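Local coordinates for protein SorB (Sorangium cellulosum, PDB 6B2V) that closes a pyran ring as the pyran synthase domain of module nine in the sorangicin polyketide assembly line, at residues 59-64 with 93-98. Numbering follows the deposited sequence.
Sequences EQLFPA and PLVIRD
Leu61 and Val95 form a single antiparallel beta bridge in what is probably the N-terminal hotdog fold. It joins the loop before helix 64-77 to the loop between strands 82-90 and 101-110. The two residues are a non-hydrogen-bonded pair, with their CA atoms 4.5 Å apart. Backbone bonds flank them. Ile96 N donates to Gln60 O at 2.9 Å, and Phe62 N donates to Leu94 O, also at 2.9 Å. The second bond is almost straight, 175° at the hydrogen. Beyond it the two loops are linked through a water. This water donates to Phe62 O at 2.7 Å and accepts from Leu94 N.

Side chains meet on both sides of the bridge. On one, Leu61 CD1 reaches Pro93 CB at 3.9 Å and also touches Val95 CG2. On the other, Phe62 CB lies 4.0 Å from Leu94 CB. The Phe62 ring itself turns into the interior, where Phe48 and Phe54 meet it edge-to-face. Phe62 and Leu94 both pack on Leu103 of strand 101-110, so this face belongs to the buried side of the fold.

Gln60 grips the second loop with its side chain as well as its backbone. The chain bends at CB-CG (chi2 -57°) and brings the amide back to the backbone of Ile96. NE2 donates a hydrogen bond to Ile96 O, in the plane of that carbonyl, and that oxygen lies in the Gln60 amide plane. NE2 also bonds to Gly50 O, so two carbonyls fix the rotation of the amide. Arg97 crosses the Gln60 side chain at about a right angle. Its guanidinium plane is turned 52° from the amide. Gln60 CB lies over one guanidinium face, toward its rim, and Gln60 CG comes within 3.6 Å of Arg97 NE.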
loop_
_atom_site.group_PDB
_atom_site.type_symbol
_atom_site.label_atom_id
_atom_site.label_comp_id
_atom_site.label_asym_id
_atom_site.label_seq_id
_atom_site.Cartn_x
_atom_site.Cartn_y
_atom_site.Cartn_z
ATOM N N GLU A 59 -6.981 -6.433 12.413
ATOM C CA GLU A 59 -8.070 -7.399 12.556
ATOM C C GLU A 59 -7.777 -8.773 12.012
ATOM O O GLU A 59 -8.642 -9.424 11.551
ATOM C CB GLU A 59 -9.379 -6.869 12.017
ATOM C CG GLU A 59 -9.899 -5.657 12.765
ATOM C CD GLU A 59 -11.200 -5.087 12.241
ATOM O OE1 GLU A 59 -11.684 -5.519 11.232
ATOM O OE2 GLU A 59 -11.736 -4.166 12.871
ATOM N N GLN A 60 -6.508 -9.109 12.038
ATOM C CA GLN A 60 -5.986 -10.382 11.604
ATOM C C GLN A 60 -6.006 -10.602 10.104
ATOM O O GLN A 60 -5.757 -11.686 9.662
ATOM C CB GLN A 60 -6.647 -11.557 12.305
ATOM C CG GLN A 60 -6.630 -11.469 13.817
ATOM C CD GLN A 60 -5.262 -11.345 14.424
ATOM O OE1 GLN A 60 -5.045 -10.531 15.267
ATOM N NE2 GLN A 60 -4.382 -12.173 14.045
ATOM N N LEU A 61 -6.246 -9.539 9.371
ATOM C CA LEU A 61 -6.312 -9.568 7.924
ATOM C C LEU A 61 -5.001 -9.048 7.345
ATOM O O LEU A 61 -4.588 -7.997 7.634
ATOM C CB LEU A 61 -7.494 -8.728 7.453
ATOM C CG LEU A 61 -7.564 -8.428 5.964
ATOM C CD1 LEU A 61 -7.895 -9.667 5.181
ATOM C CD2 LEU A 61 -8.544 -7.346 5.649
ATOM N N PHE A 62 -4.365 -9.824 6.484
ATOM C CA PHE A 62 -3.089 -9.415 5.934
ATOM C C PHE A 62 -3.365 -8.213 5.071
ATOM O O PHE A 62 -4.095 -8.301 4.150
ATOM C CB PHE A 62 -2.525 -10.583 5.110
ATOM C CG PHE A 62 -1.047 -10.549 4.890
ATOM C CD1 PHE A 62 -0.514 -9.810 3.904
ATOM C CD2 PHE A 62 -0.212 -11.321 5.640
ATOM C CE1 PHE A 62 0.837 -9.807 3.653
ATOM C CE2 PHE A 62 1.153 -11.302 5.429
ATOM C CZ PHE A 62 1.677 -10.540 4.437
ATOM N N PRO A 63 -2.697 -7.109 5.355
ATOM C CA PRO A 63 -2.986 -5.901 4.622
ATOM C C PRO A 63 -2.544 -5.962 3.194
ATOM O O PRO A 63 -1.501 -6.447 2.901
ATOM C CB PRO A 63 -2.201 -4.814 5.374
ATOM C CG PRO A 63 -1.893 -5.395 6.663
ATOM C CD PRO A 63 -1.751 -6.858 6.436
ATOM N N ALA A 64 -3.299 -5.293 2.357
ATOM C CA ALA A 64 -2.997 -5.252 0.932
ATOM C C ALA A 64 -1.599 -4.691 0.677
ATOM O O ALA A 64 -0.826 -5.178 -0.066
ATOM C CB ALA A 64 -4.023 -4.385 0.216
ATOM N N PRO A 93 -8.541 -12.581 0.211
ATOM C CA PRO A 93 -8.090 -12.104 1.494
ATOM C C PRO A 93 -7.469 -13.237 2.300
ATOM O O PRO A 93 -7.844 -14.365 2.149
ATOM C CB PRO A 93 -9.363 -11.656 2.187
ATOM C CG PRO A 93 -10.437 -11.741 1.203
ATOM C CD PRO A 93 -9.988 -12.618 0.103
ATOM N N LEU A 94 -6.490 -12.901 3.114
ATOM C CA LEU A 94 -5.870 -13.836 3.983
ATOM C C LEU A 94 -6.078 -13.404 5.415
ATOM O O LEU A 94 -5.595 -12.413 5.838
ATOM C CB LEU A 94 -4.393 -13.885 3.710
ATOM C CG LEU A 94 -3.509 -14.849 4.465
ATOM C CD1 LEU A 94 -3.994 -16.277 4.332
ATOM C CD2 LEU A 94 -2.106 -14.739 3.926
ATOM N N VAL A 95 -6.802 -14.217 6.134
ATOM C CA VAL A 95 -7.056 -13.958 7.536
ATOM C C VAL A 95 -6.344 -15.010 8.384
ATOM O O VAL A 95 -6.532 -16.163 8.175
ATOM C CB VAL A 95 -8.529 -14.013 7.831
ATOM C CG1 VAL A 95 -8.752 -13.953 9.328
ATOM C CG2 VAL A 95 -9.248 -12.916 7.126
ATOM N N ILE A 96 -5.491 -14.583 9.299
ATOM C CA ILE A 96 -4.748 -15.506 10.110
ATOM C C ILE A 96 -4.980 -15.238 11.568
ATOM O O ILE A 96 -4.522 -14.259 12.074
ATOM C CB ILE A 96 -3.259 -15.374 9.843
ATOM C CG1 ILE A 96 -2.975 -15.738 8.400
ATOM C CG2 ILE A 96 -2.482 -16.330 10.719
ATOM C CD1 ILE A 96 -1.577 -15.475 7.947
ATOM N N ARG A 97 -5.681 -16.151 12.201
ATOM C CA ARG A 97 -5.998 -16.051 13.592
ATOM C C ARG A 97 -5.874 -17.369 14.335
ATOM O O ARG A 97 -5.104 -17.515 15.209
ATOM C CB ARG A 97 -7.412 -15.591 13.748
ATOM C CG ARG A 97 -7.721 -14.983 15.098
ATOM C CD ARG A 97 -9.210 -14.785 15.195
ATOM N NE ARG A 97 -9.543 -13.448 14.755
ATOM C CZ ARG A 97 -10.215 -13.112 13.670
ATOM N NH1 ARG A 97 -10.683 -14.025 12.833
ATOM N NH2 ARG A 97 -10.387 -11.822 13.428
ATOM N N ASP A 98 -6.681 -18.316 13.951
ATOM C CA ASP A 98 -6.708 -19.597 14.640
ATOM C C ASP A 98 -5.399 -20.420 14.614
ATOM O O ASP A 98 -4.941 -20.944 15.604
ATOM C CB ASP A 98 -7.845 -20.418 14.030
ATOM C CG ASP A 98 -7.923 -20.274 12.496
ATOM O OD1 ASP A 98 -8.336 -19.208 11.974
ATOM O OD2 ASP A 98 -7.539 -21.230 11.812
HETATM O O HOH W 1 -5.362 -10.208 2.698
#